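Local coordinates for putative carboxynorspermidine decarboxylase protein (Sinorhizobium meliloti, PDB 3MT1) that probably decarboxylates carboxynorspermidine and carboxyspermidine to norspermidine and spermidine as a pyridoxal 5'-phosphate-dependent homodimer, at residues I21-R25 with D50-G54. Numbering follows the deposited sequence.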
ATOM      1  N   ILE B  21     -21.673 -18.499   9.699  1.00 43.79           N
ATOM      2  CA  ILE B  21     -20.907 -19.430   8.876  1.00 43.11           C
ATOM      3  C   ILE B  21     -21.156 -20.929   9.227  1.00 43.47           C
ATOM      4  O   ILE B  21     -21.606 -21.699   8.378  1.00 43.95           O
ATOM      5  CB  ILE B  21     -19.390 -19.050   8.890  1.00 41.83           C
ATOM      6  CG1 ILE B  21     -19.214 -17.738   8.109  1.00 40.73           C
ATOM      7  CG2 ILE B  21     -18.538 -20.178   8.311  1.00 41.87           C
ATOM      8  CD1 ILE B  21     -17.812 -17.274   7.875  1.00 39.27           C
ATOM      9  N   ALA B  22     -20.886 -21.320  10.467  1.00 43.32           N
ATOM     10  CA  ALA B  22     -21.196 -22.668  10.960  1.00 44.23           C
ATOM     11  C   ALA B  22     -22.651 -23.122  10.587  1.00 45.70           C
ATOM     12  O   ALA B  22     -22.873 -24.214  10.022  1.00 45.52           O
ATOM     13  CB  ALA B  22     -20.985 -22.710  12.451  1.00 44.46           C
ATOM     14  N   HIS B  23     -23.625 -22.268  10.892  1.00 46.40           N
ATOM     15  CA  HIS B  23     -25.026 -22.509  10.551  1.00 47.92           C
ATOM     16  C   HIS B  23     -25.144 -22.895   9.063  1.00 46.72           C
ATOM     17  O   HIS B  23     -25.712 -23.919   8.731  1.00 47.06           O
ATOM     18  CB  HIS B  23     -25.832 -21.252  10.887  1.00 49.47           C
ATOM     19  CG  HIS B  23     -27.286 -21.357  10.588  1.00 52.80           C
ATOM     20  ND1 HIS B  23     -28.214 -21.735  11.534  1.00 57.12           N
ATOM     21  CD2 HIS B  23     -27.982 -21.114   9.452  1.00 54.02           C
ATOM     22  CE1 HIS B  23     -29.419 -21.729  10.989  1.00 58.84           C
ATOM     23  NE2 HIS B  23     -29.304 -21.357   9.726  1.00 57.12           N
ATOM     24  N   VAL B  24     -24.544 -22.104   8.178  1.00 44.62           N
ATOM     25  CA  VAL B  24     -24.537 -22.432   6.762  1.00 43.65           C
ATOM     26  C   VAL B  24     -23.877 -23.790   6.495  1.00 43.57           C
ATOM     27  O   VAL B  24     -24.438 -24.607   5.774  1.00 44.35           O
ATOM     28  CB  VAL B  24     -23.815 -21.354   5.933  1.00 42.69           C
ATOM     29  CG1 VAL B  24     -23.473 -21.882   4.528  1.00 40.86           C
ATOM     30  CG2 VAL B  24     -24.639 -20.064   5.886  1.00 41.38           C
ATOM     31  N   ARG B  25     -22.703 -24.027   7.077  1.00 42.45           N
ATOM     32  CA  ARG B  25     -22.000 -25.289   6.899  1.00 43.02           C
ATOM     33  C   ARG B  25     -22.891 -26.455   7.346  1.00 45.29           C
ATOM     34  O   ARG B  25     -22.927 -27.508   6.723  1.00 45.97           O
ATOM     35  CB  ARG B  25     -20.712 -25.305   7.724  1.00 42.30           C
ATOM     36  CG  ARG B  25     -19.761 -24.211   7.370  1.00 41.50           C
ATOM     37  CD  ARG B  25     -18.485 -24.169   8.225  1.00 42.99           C
ATOM     38  NE  ARG B  25     -17.953 -25.473   8.587  1.00 41.92           N
ATOM     39  CZ  ARG B  25     -18.062 -25.990   9.810  1.00 43.15           C
ATOM     40  NH1 ARG B  25     -18.656 -25.298  10.778  1.00 41.22           N
ATOM     41  NH2 ARG B  25     -17.569 -27.193  10.074  1.00 42.76           N
ATOM     42  N   ASP B  50     -12.682 -23.328  14.884  1.00 43.81           N
ATOM     43  CA  ASP B  50     -13.737 -24.284  15.191  1.00 45.06           C
ATOM     44  C   ASP B  50     -15.039 -24.051  14.432  1.00 44.04           C
ATOM     45  O   ASP B  50     -15.955 -24.859  14.537  1.00 44.64           O
ATOM     46  CB  ASP B  50     -13.993 -24.354  16.692  1.00 47.48           C
ATOM     47  CG  ASP B  50     -12.766 -24.807  17.470  1.00 50.02           C
ATOM     48  OD1 ASP B  50     -12.069 -25.753  17.015  1.00 51.80           O
ATOM     49  OD2 ASP B  50     -12.500 -24.213  18.535  1.00 50.96           O
ATOM     50  N   TYR B  51     -15.109 -22.967  13.657  1.00 41.71           N
ATOM     51  CA  TYR B  51     -16.319 -22.625  12.932  1.00 40.55           C
ATOM     52  C   TYR B  51     -16.142 -22.739  11.441  1.00 38.91           C
ATOM     53  O   TYR B  51     -17.118 -22.633  10.684  1.00 38.95           O
ATOM     54  CB  TYR B  51     -16.808 -21.213  13.270  1.00 40.83           C
ATOM     55  CG  TYR B  51     -17.112 -20.906  14.740  1.00 42.37           C
ATOM     56  CD1 TYR B  51     -18.416 -21.026  15.249  1.00 41.73           C
ATOM     57  CD2 TYR B  51     -16.099 -20.460  15.611  1.00 41.78           C
ATOM     58  CE1 TYR B  51     -18.706 -20.695  16.585  1.00 43.14           C
ATOM     59  CE2 TYR B  51     -16.368 -20.150  16.947  1.00 42.68           C
ATOM     60  CZ  TYR B  51     -17.682 -20.256  17.431  1.00 45.10           C
ATOM     61  OH  TYR B  51     -17.966 -19.948  18.758  1.00 46.66           O
HETATM   62  N   MSE B  52     -14.908 -22.944  11.014  1.00 37.58           N
HETATM   63  CA  MSE B  52     -14.591 -23.020   9.599  1.00 36.76           C
HETATM   64  C   MSE B  52     -13.823 -24.274   9.227  1.00 37.59           C
HETATM   65  O   MSE B  52     -13.520 -25.106  10.090  1.00 39.60           O
HETATM   66  CB  MSE B  52     -13.848 -21.772   9.156  1.00 35.40           C
HETATM   67  CG  MSE B  52     -14.649 -20.503   9.435  1.00 34.58           C
HETATM   68 SE   MSE B  52     -13.744 -18.917   8.743  0.75 32.87          SE
HETATM   69  CE  MSE B  52     -14.420 -18.949   6.980  1.00 26.43           C
ATOM     70  N   ASP B  53     -13.519 -24.432   7.943  1.00 37.41           N
ATOM     71  CA  ASP B  53     -12.956 -25.700   7.444  1.00 38.12           C
ATOM     72  C   ASP B  53     -11.521 -25.577   6.922  1.00 37.52           C
ATOM     73  O   ASP B  53     -10.956 -26.581   6.477  1.00 39.37           O
ATOM     74  CB  ASP B  53     -13.863 -26.307   6.359  1.00 37.80           C
ATOM     75  CG  ASP B  53     -15.230 -26.706   6.899  1.00 41.16           C
ATOM     76  OD1 ASP B  53     -15.326 -27.800   7.518  1.00 45.02           O
ATOM     77  OD2 ASP B  53     -16.213 -25.933   6.708  1.00 43.60           O
ATOM     78  N   GLY B  54     -10.943 -24.375   6.985  1.00 35.73           N
ATOM     79  CA  GLY B  54      -9.650 -24.096   6.390  1.00 35.06           C
ATOM     80  C   GLY B  54      -9.484 -22.701   5.779  1.00 34.40           C
ATOM     81  O   GLY B  54     -10.236 -21.759   6.075  1.00 35.08           O
TER
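A salt bridge beside a small apolar patch joins helix 11-28 to the loop that runs from helix 45-49 into strand 54-57. From the helix, Arg-25 reaches over the loop: its NE donates to Asp-53 OD2 at 2.6 Å, while a second, weak bond from NH2 to Asp-53 OD1 spans 3.5 Å, so the carboxylate sits side-on at the edge of the guanidinium. One guanidinium face lies over the peptide between Tyr-51 and Met-52, and Arg-25 NH1 lies 3.1 Å from Tyr-51 O. Asp-53 OD2 also accepts a hydrogen bond from Ala-32 N, which ties the carboxylate to the neighbouring strand. Both strands, 31-35 and 54-57, belong to the eight-stranded parallel barrel, the alpha/beta-barrel of the class-II (fold type III) decarboxylases; the loop brings the chain into the second strand. About one helical turn before Arg-25, Ala-22 and Ile-21 supply the apolar part. Ala-22 CB meets the edge of the Tyr-51 ring, 4.2 Å from CD1, and the Tyr-51 side chain also touches Thr-15, Met-18 and Glu-19 of the same helix. Ile-21 CD1 touches CE of the selenomethionine Met-52 at 3.9 Å, deeper in, where both side chains also meet Ser-235 of helix 233-236; the same short helix carries Glu-233, predicted to bind substrate, whose side chain is about 10 Å from that of Ile-21.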